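Local coordinates for protein cellulose hydrolase (Bacillus licheniformis, PDB 4YZT) that hydrolyses the beta-1,4-glucosidic bonds of cellulose as a tri-modular endo-beta-1,4-glucanase of glycoside hydrolase family 5, at residues Met249-Lys254 with Leu293-Tyr297; Ser439-Gln445 with Val530-Pro536; Pro54-His58 with Trp103-Arg107; Ile123-Gly127 with Thr164-Gln170. All coordinates share one frame; numbering follows the deposited sequence.

Contact 1 of 4, residues Met249-Lys254 with Leu293-Tyr297; sequences MEEDIK and LAHKY
E250 and I253 of helix 243-261 pack on L293 and K296 of helix 280-296 and on Y297 just after it, a mostly buried contact between two consecutive outer helices of the TIM barrel that pairs an apolar seam with a polar cluster. L293 suits the centre because its two methyls serve different neighbours. L293 CD1 lies 3.6 Å from M249 CG, while L293 CD2 rests 3.6 Å from the carboxylate carbon CD of E250, whose chain crosses the leucine at about a right angle. Toward the barrel, M249 and I253 also touch Y224 and Y222 of strand 218-224. I253 CD1 lies 3.7 Å from L293 CB and reaches the Y297 ring obliquely, 4.1 Å from CD2. With CG anti to its own N (chi1 176°) and the chain extended, E250 carries its carboxylate past L293 to the end of the other helix. There E250 OE2 takes two donors: OH of Y297, 2.6 Å away, on its anti lone pair, and NZ of K296, 2.8 Å away, on its syn lone pair. The Y297 ring presents its edge to OE2, its plane turned 71° from the carboxylate, and K254 CA lies over one ring face. Because one oxygen collects both a lysine charge and a phenol proton, E250 is probably kept ionised, and the hydroxyl of a buried tyrosine gains a strong acceptor.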
loop_
_atom_site.group_PDB
_atom_site.type_symbol
_atom_site.label_atom_id
_atom_site.label_comp_id
_atom_site.label_asym_id
_atom_site.label_seq_id
_atom_site.Cartn_x
_atom_site.Cartn_y
_atom_site.Cartn_z
ATOM N N MET A 249 -11.838 -3.453 -11.363
ATOM C CA MET A 249 -10.682 -4.104 -10.771
ATOM C C MET A 249 -10.507 -5.511 -11.363
ATOM O O MET A 249 -9.398 -5.883 -11.763
ATOM C CB MET A 249 -10.814 -4.168 -9.251
ATOM C CG MET A 249 -9.682 -4.936 -8.584
ATOM S SD MET A 249 -9.884 -4.991 -6.791
ATOM C CE MET A 249 -8.999 -3.508 -6.333
ATOM N N GLU A 250 -11.590 -6.277 -11.462
ATOM C CA GLU A 250 -11.481 -7.633 -12.010
ATOM C C GLU A 250 -11.105 -7.605 -13.497
ATOM O O GLU A 250 -10.227 -8.358 -13.941
ATOM C CB GLU A 250 -12.784 -8.419 -11.814
ATOM C CG GLU A 250 -12.758 -9.812 -12.460
ATOM C CD GLU A 250 -13.664 -10.824 -11.772
ATOM O OE1 GLU A 250 -14.584 -10.416 -11.041
ATOM O OE2 GLU A 250 -13.459 -12.044 -11.976
ATOM N N GLU A 251 -11.763 -6.736 -14.258
ATOM C CA GLU A 251 -11.489 -6.632 -15.692
ATOM C C GLU A 251 -10.061 -6.164 -15.959
ATOM O O GLU A 251 -9.494 -6.469 -16.999
ATOM C CB GLU A 251 -12.495 -5.701 -16.376
ATOM C CG GLU A 251 -13.900 -6.308 -16.564
ATOM C CD GLU A 251 -13.897 -7.813 -16.920
ATOM O OE1 GLU A 251 -13.406 -8.192 -18.010
ATOM O OE2 GLU A 251 -14.407 -8.621 -16.107
ATOM N N ASP A 252 -9.470 -5.448 -15.009
ATOM C CA ASP A 252 -8.068 -5.063 -15.114
ATOM C C ASP A 252 -7.132 -6.272 -15.164
ATOM O O ASP A 252 -6.227 -6.316 -15.991
ATOM C CB ASP A 252 -7.655 -4.158 -13.945
ATOM C CG ASP A 252 -7.907 -2.682 -14.228
ATOM O OD1 ASP A 252 -8.269 -2.343 -15.374
ATOM O OD2 ASP A 252 -7.728 -1.860 -13.302
ATOM N N ILE A 253 -7.352 -7.252 -14.295
ATOM C CA ILE A 253 -6.356 -8.309 -14.118
ATOM C C ILE A 253 -6.722 -9.630 -14.824
ATOM O O ILE A 253 -5.837 -10.434 -15.125
ATOM C CB ILE A 253 -6.100 -8.566 -12.614
ATOM C CG1 ILE A 253 -7.278 -9.289 -11.967
ATOM C CG2 ILE A 253 -5.817 -7.241 -11.894
ATOM C CD1 ILE A 253 -7.022 -9.642 -10.509
ATOM N N LYS A 254 -8.006 -9.845 -15.112
ATOM C CA LYS A 254 -8.427 -11.040 -15.869
ATOM C C LYS A 254 -7.651 -11.306 -17.184
ATOM O O LYS A 254 -7.321 -12.458 -17.477
ATOM C CB LYS A 254 -9.933 -10.963 -16.169
ATOM C CG LYS A 254 -10.504 -12.188 -16.894
ATOM C CD LYS A 254 -12.001 -12.030 -17.117
ATOM C CE LYS A 254 -12.602 -13.229 -17.823
ATOM N NZ LYS A 254 -14.078 -13.076 -17.939
ATOM N N LEU A 293 -9.285 -11.543 -5.666
ATOM C CA LEU A 293 -9.208 -11.624 -7.123
ATOM C C LEU A 293 -7.853 -12.178 -7.581
ATOM O O LEU A 293 -7.798 -13.021 -8.482
ATOM C CB LEU A 293 -9.470 -10.260 -7.760
ATOM C CG LEU A 293 -10.925 -9.793 -7.756
ATOM C CD1 LEU A 293 -11.025 -8.301 -8.157
ATOM C CD2 LEU A 293 -11.747 -10.671 -8.702
ATOM N N ALA A 294 -6.769 -11.718 -6.961
ATOM C CA ALA A 294 -5.445 -12.272 -7.249
ATOM C C ALA A 294 -5.431 -13.787 -6.982
ATOM O O ALA A 294 -4.957 -14.579 -7.798
ATOM C CB ALA A 294 -4.380 -11.571 -6.421
ATOM N N HIS A 295 -5.973 -14.193 -5.839
ATOM C CA HIS A 295 -6.024 -15.614 -5.519
ATOM C C HIS A 295 -6.846 -16.386 -6.555
ATOM O O HIS A 295 -6.415 -17.440 -7.032
ATOM C CB HIS A 295 -6.590 -15.823 -4.105
ATOM C CG HIS A 295 -6.222 -17.146 -3.501
ATOM N ND1 HIS A 295 -6.999 -18.277 -3.656
ATOM C CD2 HIS A 295 -5.155 -17.525 -2.758
ATOM C CE1 HIS A 295 -6.422 -19.293 -3.039
ATOM N NE2 HIS A 295 -5.307 -18.862 -2.476
ATOM N N LYS A 296 -8.021 -15.864 -6.901
ATOM C CA LYS A 296 -8.889 -16.486 -7.906
ATOM C C LYS A 296 -8.153 -16.732 -9.217
ATOM O O LYS A 296 -8.350 -17.763 -9.877
ATOM C CB LYS A 296 -10.109 -15.597 -8.161
ATOM C CG LYS A 296 -11.043 -16.049 -9.288
ATOM C CD LYS A 296 -12.156 -15.007 -9.477
ATOM C CE LYS A 296 -13.206 -15.440 -10.466
ATOM N NZ LYS A 296 -14.218 -14.360 -10.690
ATOM N N TYR A 297 -7.316 -15.775 -9.609
ATOM C CA TYR A 297 -6.645 -15.888 -10.900
ATOM C C TYR A 297 -5.211 -16.401 -10.751
ATOM O O TYR A 297 -4.405 -16.270 -11.667
ATOM C CB TYR A 297 -6.695 -14.548 -11.643
ATOM C CG TYR A 297 -8.098 -14.234 -12.145
ATOM C CD1 TYR A 297 -8.687 -15.006 -13.135
ATOM C CD2 TYR A 297 -8.834 -13.174 -11.620
ATOM C CE1 TYR A 297 -9.969 -14.742 -13.592
ATOM C CE2 TYR A 297 -10.123 -12.902 -12.075
ATOM C CZ TYR A 297 -10.673 -13.691 -13.068
ATOM O OH TYR A 297 -11.949 -13.444 -13.524
#

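Contact 2 of 4, residues Ser439-Gln445 with Val530-Pro536; sequences SEFTISQ and VKVKITP
Strands 440-444 and 530-535 run parallel, their axes 26° apart, joined by the regular ladder in which F441 and I443 each donate to and accept from the partner strand. I443 N, for instance, gives a nearly straight bond to K533 O, 2.8 Å long. F441 and I443 share the apolar face with V532 and I534. F441 turns its ring edge to V530, F441 CD1 lying 3.7 Å from V530 CG1, and also touches L452 and I454 of the facing sheet, while I443 CD1 sits 4.0 Å from V532 CG1. The other face, lined by E440, T442 and S444, is more polar, as suits its exposure. T442 and T535 cross there with their CG2 methyls 3.8 Å apart. S444 holds OG anti to its N (chi1 169°), which points it at the chain end, where it donates to P536 O over 2.6 Å. Replacing S444 by alanine would probably leave that terminal carboxylate oxygen without its hydroxyl donor from this strand, and the chain end to its bonds with S446. P536 OXT is bonded in turn by S446 OG. An edge strand added in parallel to the chain's last strand, its apolar face turned to a second sheet, is typical of a β-sandwich module.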
loop_
_atom_site.group_PDB
_atom_site.type_symbol
_atom_site.label_atom_id
_atom_site.label_comp_id
_atom_site.label_asym_id
_atom_site.label_seq_id
_atom_site.Cartn_x
_atom_site.Cartn_y
_atom_site.Cartn_z
ATOM N N SER A 439 -8.773 30.666 12.765
ATOM C CA SER A 439 -9.297 30.171 11.495
ATOM C C SER A 439 -8.930 31.089 10.337
ATOM O O SER A 439 -9.358 30.867 9.198
ATOM C CB SER A 439 -10.814 30.007 11.562
ATOM O OG SER A 439 -11.167 28.902 12.369
ATOM N N GLU A 440 -8.148 32.122 10.632
ATOM C CA GLU A 440 -7.648 33.019 9.598
ATOM C C GLU A 440 -6.151 33.228 9.769
ATOM O O GLU A 440 -5.686 33.579 10.858
ATOM C CB GLU A 440 -8.375 34.368 9.632
ATOM C CG GLU A 440 -7.764 35.394 8.685
ATOM C CD GLU A 440 -8.445 36.746 8.766
ATOM O OE1 GLU A 440 -9.671 36.807 8.528
ATOM O OE2 GLU A 440 -7.749 37.744 9.061
ATOM N N PHE A 441 -5.395 33.029 8.692
ATOM C CA PHE A 441 -3.945 33.165 8.741
ATOM C C PHE A 441 -3.478 34.097 7.636
ATOM O O PHE A 441 -4.021 34.080 6.539
ATOM C CB PHE A 441 -3.261 31.801 8.599
ATOM C CG PHE A 441 -3.571 30.853 9.719
ATOM C CD1 PHE A 441 -4.754 30.114 9.715
ATOM C CD2 PHE A 441 -2.682 30.695 10.772
ATOM C CE1 PHE A 441 -5.044 29.245 10.751
ATOM C CE2 PHE A 441 -2.967 29.822 11.808
ATOM C CZ PHE A 441 -4.142 29.094 11.794
ATOM N N THR A 442 -2.475 34.909 7.925
ATOM C CA THR A 442 -1.892 35.764 6.905
ATOM C C THR A 442 -0.486 35.272 6.635
ATOM O O THR A 442 0.288 35.034 7.564
ATOM C CB THR A 442 -1.891 37.236 7.330
ATOM O OG1 THR A 442 -3.243 37.666 7.521
ATOM C CG2 THR A 442 -1.225 38.133 6.264
ATOM N N ILE A 443 -0.180 35.079 5.359
ATOM C CA ILE A 443 1.130 34.614 4.939
ATOM C C ILE A 443 1.801 35.658 4.045
ATOM O O ILE A 443 1.187 36.185 3.116
ATOM C CB ILE A 443 1.022 33.274 4.204
ATOM C CG1 ILE A 443 0.589 32.188 5.195
ATOM C CG2 ILE A 443 2.340 32.908 3.532
ATOM C CD1 ILE A 443 0.602 30.812 4.637
ATOM N N SER A 444 3.057 35.964 4.351
ATOM C CA SER A 444 3.885 36.787 3.489
ATOM C C SER A 444 4.594 35.891 2.474
ATOM O O SER A 444 5.291 34.938 2.850
ATOM C CB SER A 444 4.885 37.580 4.319
ATOM O OG SER A 444 5.851 38.194 3.487
ATOM N N GLN A 445 4.412 36.194 1.190
ATOM C CA GLN A 445 4.953 35.353 0.110
ATOM C C GLN A 445 6.472 35.218 0.154
ATOM O O GLN A 445 7.029 34.180 -0.213
ATOM C CB GLN A 445 4.557 35.909 -1.257
ATOM C CG GLN A 445 3.070 36.005 -1.502
ATOM C CD GLN A 445 2.754 36.574 -2.873
ATOM O OE1 GLN A 445 2.626 37.789 -3.042
ATOM N NE2 GLN A 445 2.611 35.697 -3.858
ATOM N N VAL A 530 -10.819 27.332 6.723
ATOM C CA VAL A 530 -9.694 28.186 7.083
ATOM C C VAL A 530 -9.403 29.152 5.949
ATOM O O VAL A 530 -9.222 28.730 4.799
ATOM C CB VAL A 530 -8.408 27.372 7.382
ATOM C CG1 VAL A 530 -7.252 28.311 7.736
ATOM C CG2 VAL A 530 -8.657 26.359 8.500
ATOM N N LYS A 531 -9.347 30.439 6.272
ATOM C CA LYS A 531 -9.035 31.460 5.279
ATOM C C LYS A 531 -7.565 31.827 5.359
ATOM O O LYS A 531 -7.017 31.970 6.445
ATOM C CB LYS A 531 -9.923 32.694 5.477
ATOM C CG LYS A 531 -11.388 32.399 5.187
ATOM C CD LYS A 531 -12.232 33.646 5.088
ATOM C CE LYS A 531 -13.640 33.291 4.622
ATOM N NZ LYS A 531 -13.646 32.668 3.260
ATOM N N VAL A 532 -6.918 31.957 4.209
ATOM C CA VAL A 532 -5.515 32.342 4.198
ATOM C C VAL A 532 -5.342 33.618 3.378
ATOM O O VAL A 532 -5.646 33.645 2.181
ATOM C CB VAL A 532 -4.620 31.206 3.647
ATOM C CG1 VAL A 532 -3.178 31.657 3.533
ATOM C CG2 VAL A 532 -4.725 29.963 4.545
ATOM N N LYS A 533 -4.886 34.675 4.046
ATOM C CA LYS A 533 -4.637 35.962 3.405
ATOM C C LYS A 533 -3.193 36.043 2.911
ATOM O O LYS A 533 -2.271 35.537 3.556
ATOM C CB LYS A 533 -4.921 37.119 4.371
ATOM C CG LYS A 533 -6.262 37.051 5.080
ATOM C CD LYS A 533 -7.420 37.085 4.106
ATOM C CE LYS A 533 -8.743 36.936 4.841
ATOM N NZ LYS A 533 -9.880 36.632 3.923
ATOM N N ILE A 534 -3.003 36.690 1.770
ATOM C CA ILE A 534 -1.689 36.803 1.155
ATOM C C ILE A 534 -1.185 38.248 1.163
ATOM O O ILE A 534 -1.900 39.159 0.746
ATOM C CB ILE A 534 -1.716 36.271 -0.303
ATOM C CG1 ILE A 534 -1.971 34.766 -0.308
ATOM C CG2 ILE A 534 -0.418 36.586 -1.023
ATOM C CD1 ILE A 534 -1.012 34.002 0.585
ATOM N N THR A 535 0.032 38.457 1.660
ATOM C CA THR A 535 0.717 39.745 1.537
ATOM C C THR A 535 2.045 39.532 0.807
ATOM O O THR A 535 2.478 38.390 0.664
ATOM C CB THR A 535 0.993 40.384 2.904
ATOM O OG1 THR A 535 1.774 39.481 3.693
ATOM C CG2 THR A 535 -0.305 40.718 3.620
ATOM N N PRO A 536 2.692 40.617 0.337
ATOM C CA PRO A 536 4.027 40.439 -0.245
ATOM C C PRO A 536 5.033 39.838 0.739
ATOM O O PRO A 536 4.946 40.058 1.951
ATOM C CB PRO A 536 4.443 41.863 -0.622
ATOM C CG PRO A 536 3.172 42.598 -0.798
ATOM C CD PRO A 536 2.220 42.010 0.200
ATOM O OXT PRO A 536 5.960 39.125 0.336
#

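Contact 3 of 4, residues Pro54-His58 with Trp103-Arg107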
loop_
_atom_site.group_PDB
_atom_site.type_symbol
_atom_site.label_atom_id
_atom_site.label_comp_id
_atom_site.label_asym_id
_atom_site.label_seq_id
_atom_site.Cartn_x
_atom_site.Cartn_y
_atom_site.Cartn_z
ATOM N N PRO A 54 18.172 0.512 9.644
ATOM C CA PRO A 54 18.527 -0.810 9.107
ATOM C C PRO A 54 17.713 -1.913 9.794
ATOM O O PRO A 54 17.510 -1.878 11.019
ATOM C CB PRO A 54 20.021 -0.924 9.410
ATOM C CG PRO A 54 20.502 0.518 9.460
ATOM C CD PRO A 54 19.357 1.285 10.059
ATOM N N VAL A 55 17.222 -2.863 9.003
ATOM C CA VAL A 55 16.248 -3.822 9.507
ATOM C C VAL A 55 16.863 -4.689 10.599
ATOM O O VAL A 55 18.017 -5.115 10.505
ATOM C CB VAL A 55 15.673 -4.711 8.364
ATOM C CG1 VAL A 55 16.784 -5.484 7.660
ATOM C CG2 VAL A 55 14.592 -5.655 8.904
ATOM N N ARG A 56 16.097 -4.904 11.665
ATOM C CA ARG A 56 16.498 -5.810 12.726
ATOM C C ARG A 56 16.075 -7.226 12.365
ATOM O O ARG A 56 15.049 -7.415 11.719
ATOM C CB ARG A 56 15.872 -5.394 14.060
ATOM C CG ARG A 56 15.970 -3.909 14.344
ATOM C CD ARG A 56 17.260 -3.554 15.053
ATOM N NE ARG A 56 17.505 -4.427 16.199
ATOM C CZ ARG A 56 16.816 -4.375 17.339
ATOM N NH1 ARG A 56 15.826 -3.498 17.486
ATOM N NH2 ARG A 56 17.112 -5.208 18.330
ATOM N N GLU A 57 16.866 -8.213 12.773
ATOM C CA GLU A 57 16.528 -9.604 12.490
ATOM C C GLU A 57 15.104 -9.952 12.956
ATOM O O GLU A 57 14.382 -10.664 12.259
ATOM C CB GLU A 57 17.546 -10.554 13.140
ATOM C CG GLU A 57 17.372 -12.012 12.732
ATOM C CD GLU A 57 18.329 -12.953 13.451
ATOM O OE1 GLU A 57 19.295 -12.476 14.084
ATOM O OE2 GLU A 57 18.111 -14.176 13.383
ATOM N N HIS A 58 14.681 -9.416 14.101
ATOM C CA HIS A 58 13.414 -9.840 14.686
ATOM C C HIS A 58 12.209 -9.351 13.891
ATOM O O HIS A 58 11.101 -9.856 14.064
ATOM C CB HIS A 58 13.299 -9.390 16.155
ATOM C CG HIS A 58 13.218 -7.907 16.347
ATOM N ND1 HIS A 58 14.147 -7.207 17.084
ATOM C CD2 HIS A 58 12.308 -6.996 15.927
ATOM C CE1 HIS A 58 13.823 -5.925 17.095
ATOM N NE2 HIS A 58 12.716 -5.769 16.394
ATOM N N TRP A 103 18.477 -14.133 6.693
ATOM C CA TRP A 103 17.489 -14.024 7.766
ATOM C C TRP A 103 16.089 -14.410 7.298
ATOM O O TRP A 103 15.363 -15.141 7.994
ATOM C CB TRP A 103 17.479 -12.598 8.343
ATOM C CG TRP A 103 18.625 -12.313 9.267
ATOM C CD1 TRP A 103 19.445 -13.226 9.880
ATOM C CD2 TRP A 103 19.084 -11.018 9.684
ATOM N NE1 TRP A 103 20.378 -12.576 10.663
ATOM C CE2 TRP A 103 20.184 -11.221 10.548
ATOM C CE3 TRP A 103 18.674 -9.714 9.407
ATOM C CZ2 TRP A 103 20.874 -10.159 11.136
ATOM C CZ3 TRP A 103 19.353 -8.668 9.989
ATOM C CH2 TRP A 103 20.441 -8.893 10.844
ATOM N N ALA A 104 15.707 -13.931 6.114
ATOM C CA ALA A 104 14.391 -14.236 5.579
ATOM C C ALA A 104 14.330 -15.713 5.200
ATOM O O ALA A 104 13.368 -16.416 5.527
ATOM C CB ALA A 104 14.082 -13.349 4.370
ATOM N N LEU A 105 15.363 -16.192 4.509
ATOM C CA LEU A 105 15.340 -17.579 4.050
ATOM C C LEU A 105 15.315 -18.560 5.215
ATOM O O LEU A 105 14.681 -19.621 5.142
ATOM C CB LEU A 105 16.548 -17.878 3.161
ATOM C CG LEU A 105 16.511 -17.274 1.763
ATOM C CD1 LEU A 105 17.882 -17.448 1.111
ATOM C CD2 LEU A 105 15.434 -17.956 0.934
ATOM N N GLU A 106 16.002 -18.231 6.299
ATOM C CA GLU A 106 16.062 -19.138 7.433
ATOM C C GLU A 106 14.722 -19.212 8.167
ATOM O O GLU A 106 14.504 -20.098 8.990
ATOM C CB GLU A 106 17.187 -18.721 8.380
ATOM C CG GLU A 106 18.555 -18.946 7.759
ATOM C CD GLU A 106 19.681 -18.288 8.519
ATOM O OE1 GLU A 106 19.420 -17.689 9.585
ATOM O OE2 GLU A 106 20.833 -18.384 8.046
ATOM N N ARG A 107 13.821 -18.286 7.858
ATOM C CA ARG A 107 12.465 -18.316 8.410
ATOM C C ARG A 107 11.502 -19.004 7.444
ATOM O O ARG A 107 10.283 -18.917 7.597
ATOM C CB ARG A 107 11.996 -16.899 8.748
ATOM C CG ARG A 107 12.475 -16.511 10.128
ATOM C CD ARG A 107 13.060 -15.139 10.212
ATOM N NE ARG A 107 13.608 -14.927 11.549
ATOM C CZ ARG A 107 14.905 -14.861 11.827
ATOM N NH1 ARG A 107 15.808 -14.964 10.850
ATOM N NH2 ARG A 107 15.297 -14.677 13.081
HETATM O O HOH W 1 20.085 -16.045 12.358
#
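E57 lies between W103 and R107 in a CH-pi and salt-bridge arrangement that joins the start of helix 57-66 to the end of helix 91-105, two successive outer helices of the TIM barrel. With CG anti to the backbone N (chi1 -172°), the extended glutamate chain is carried out over the indole face. E57 CG stands almost exactly over the five-membered ring of W103, 3.5 Å from its centroid. The carboxylate then lies flat on the same face, its plane only 6° from that of the ring, and E57 CD comes within 3.5 Å of NE1 of W103. Tryptophan suits this place because its broad face accommodates both the aliphatic part and the acid end of the glutamate. The rest of the indole reaches farther along the loop, where V55 O meets its edge, 3.8 Å from W103 CZ3. Were W103 an alanine, E57 CG would probably lose its aromatic floor and the carboxylate would be freer to swing about the arginine. R107 comes to the acid from another direction: its guanidinium stands at 88° to the carboxylate, and NH2 donates to E57 OE2 over 2.9 Å, on the anti side and somewhat out of the carboxylate plane. Arginine fits because its several N-H groups can be shared out; NE makes a salt bridge with D61, one helical turn on from E57. A water also donates to E57 OE2. The guanidinium is further fixed from its own segment, where R107 NH1 donates in the guanidinium plane to the backbone O of W103 over 2.9 Å.

Contact 4 of 4, residues Ile123-Gly127 with Thr164-Gln170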
loop_
_atom_site.group_PDB
_atom_site.type_symbol
_atom_site.label_atom_id
_atom_site.label_comp_id
_atom_site.label_asym_id
_atom_site.label_seq_id
_atom_site.Cartn_x
_atom_site.Cartn_y
_atom_site.Cartn_z
ATOM N N ILE A 123 19.765 3.116 -14.643
ATOM C CA ILE A 123 19.411 2.162 -15.705
ATOM C C ILE A 123 18.611 2.849 -16.832
ATOM O O ILE A 123 18.692 2.440 -17.998
ATOM C CB ILE A 123 18.640 0.955 -15.136
ATOM C CG1 ILE A 123 19.527 0.205 -14.127
ATOM C CG2 ILE A 123 18.226 -0.015 -16.241
ATOM C CD1 ILE A 123 18.829 -0.955 -13.450
ATOM N N SER A 124 17.892 3.923 -16.511
ATOM C CA SER A 124 17.080 4.609 -17.527
ATOM C C SER A 124 17.936 5.385 -18.545
ATOM O O SER A 124 17.413 5.973 -19.496
ATOM C CB SER A 124 16.067 5.545 -16.858
ATOM O OG SER A 124 16.739 6.487 -16.044
ATOM N N ARG A 125 19.252 5.357 -18.360
ATOM C CA ARG A 125 20.180 5.834 -19.378
ATOM C C ARG A 125 20.267 4.866 -20.573
ATOM O O ARG A 125 20.943 5.165 -21.571
ATOM C CB ARG A 125 21.571 6.039 -18.768
ATOM C CG ARG A 125 21.699 7.300 -17.943
ATOM N N MET A 126 19.598 3.713 -20.464
ATOM C CA MET A 126 19.550 2.718 -21.552
ATOM C C MET A 126 19.185 3.313 -22.912
ATOM O O MET A 126 19.789 2.964 -23.922
ATOM C CB MET A 126 18.547 1.600 -21.228
ATOM C CG MET A 126 19.120 0.461 -20.418
ATOM S SD MET A 126 20.200 -0.599 -21.401
ATOM C CE MET A 126 19.005 -1.432 -22.442
ATOM N N GLY A 127 18.189 4.194 -22.943
ATOM C CA GLY A 127 17.750 4.760 -24.210
ATOM C C GLY A 127 18.842 5.522 -24.943
ATOM O O GLY A 127 19.054 5.330 -26.143
ATOM N N THR A 164 12.405 1.845 -16.769
ATOM C CA THR A 164 11.963 2.981 -17.568
ATOM C C THR A 164 13.095 3.567 -18.432
ATOM O O THR A 164 14.263 3.201 -18.279
ATOM C CB THR A 164 11.382 4.060 -16.655
ATOM O OG1 THR A 164 10.715 5.046 -17.446
ATOM C CG2 THR A 164 12.498 4.686 -15.819
ATOM N N GLY A 165 12.746 4.451 -19.361
ATOM C CA GLY A 165 13.746 5.184 -20.132
ATOM C C GLY A 165 14.346 4.391 -21.280
ATOM O O GLY A 165 15.425 4.721 -21.776
ATOM N N MET A 166 13.642 3.345 -21.705
ATOM C CA MET A 166 14.091 2.504 -22.811
ATOM C C MET A 166 12.868 2.055 -23.604
ATOM O O MET A 166 11.746 2.151 -23.118
ATOM C CB MET A 166 14.875 1.292 -22.295
ATOM C CG MET A 166 14.014 0.240 -21.601
ATOM S SD MET A 166 14.991 -1.004 -20.713
ATOM C CE MET A 166 15.337 -0.111 -19.183
ATOM N N SER A 167 13.080 1.570 -24.822
ATOM C CA SER A 167 11.978 1.080 -25.641
ATOM C C SER A 167 11.524 -0.306 -25.179
ATOM O O SER A 167 12.179 -0.937 -24.351
ATOM C CB SER A 167 12.389 1.032 -27.113
ATOM O OG SER A 167 13.365 0.024 -27.332
ATOM N N ALA A 168 10.393 -0.767 -25.707
ATOM C CA ALA A 168 9.893 -2.094 -25.380
ATOM C C ALA A 168 10.866 -3.150 -25.886
ATOM O O ALA A 168 11.045 -4.198 -25.267
ATOM C CB ALA A 168 8.510 -2.309 -25.977
ATOM N N TYR A 169 11.502 -2.857 -27.011
ATOM C CA TYR A 169 12.500 -3.748 -27.587
ATOM C C TYR A 169 13.706 -3.881 -26.670
ATOM O O TYR A 169 14.230 -4.979 -26.461
ATOM C CB TYR A 169 12.946 -3.235 -28.956
ATOM C CG TYR A 169 13.952 -4.122 -29.614
ATOM C CD1 TYR A 169 13.539 -5.131 -30.475
ATOM C CD2 TYR A 169 15.315 -3.959 -29.394
ATOM C CE1 TYR A 169 14.446 -5.958 -31.088
ATOM C CE2 TYR A 169 16.238 -4.789 -30.006
ATOM C CZ TYR A 169 15.793 -5.789 -30.853
ATOM O OH TYR A 169 16.680 -6.632 -31.495
ATOM N N GLN A 170 14.154 -2.746 -26.139
ATOM C CA GLN A 170 15.290 -2.731 -25.228
ATOM C C GLN A 170 14.983 -3.465 -23.929
ATOM O O GLN A 170 15.840 -4.145 -23.363
ATOM C CB GLN A 170 15.690 -1.291 -24.925
ATOM C CG GLN A 170 16.385 -0.583 -26.069
ATOM C CD GLN A 170 16.793 0.816 -25.667
ATOM O OE1 GLN A 170 15.940 1.667 -25.413
ATOM N NE2 GLN A 170 18.102 1.054 -25.574
#
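S124 and G165 bring their backbones to within 4.3 Å, CA to CA, at the tight part of this meeting of two loops of the TIM barrel. S124 CA makes a CA-H...O contact with T164 O, 3.2 Å away, and S124 CB rests 3.8 Å from the T164 CG2 methyl. Glycine suits position G165 on two counts: the positive phi (80°) favours it, and a CB would run into S124 O. G127 is fitted in the same way, since a CB there would strike G165 O, the atom to which G127 N gives a weak bond of 3.0 Å. The backbones thus pack closely at both glycines although each is exposed. Beside this, the buried methionines fill the inside. M126 CB lies 3.8 Å from M166 CB where the two side chains cross obliquely. M166, bent at chi3, brings CE to 4.1 Å from CG2 of I123. Flexible, unbranched methionines suit such an irregular interface between loops. The looser side is that of Q170, whose amide bridges the segments by a single bond: NE2 donates to M126 O over 3.0 Å, approaching from above the carbonyl plane, and also bonds Q130. S167 N, which donates to Q170 OE1 in its carbonyl plane, helps fix the amide's rotation, while S167 OG accepts from Q170 N. That capping box opens helix 168-184. The turn after helix 118-123 is thus held to the loop that follows strand 155-158, with M126 also against T133 and L134 of helix 130-147 and M166 against L199.

Contacts 1, 3 and 4 all belong to the catalytic barrel, whereas contact 2 lies in a separate C-terminal module, its centre 46 to 50 Å from theirs. Within the barrel the three are spread round the structure, with centres 29 to 34 Å apart and no direct touch. In contact 4 the T164 side chain is about 11 Å from a bound glucose unit, and the two segments of contact 4 follow the pocket residues H116, H117 and E162 closely in sequence. Segment 54-58 likewise follows pocket residues S49 to N51. Contact 1, like contact 3, joins outer helices; its helix 280-296 lies between the strand that holds E271 and the strand just before W304.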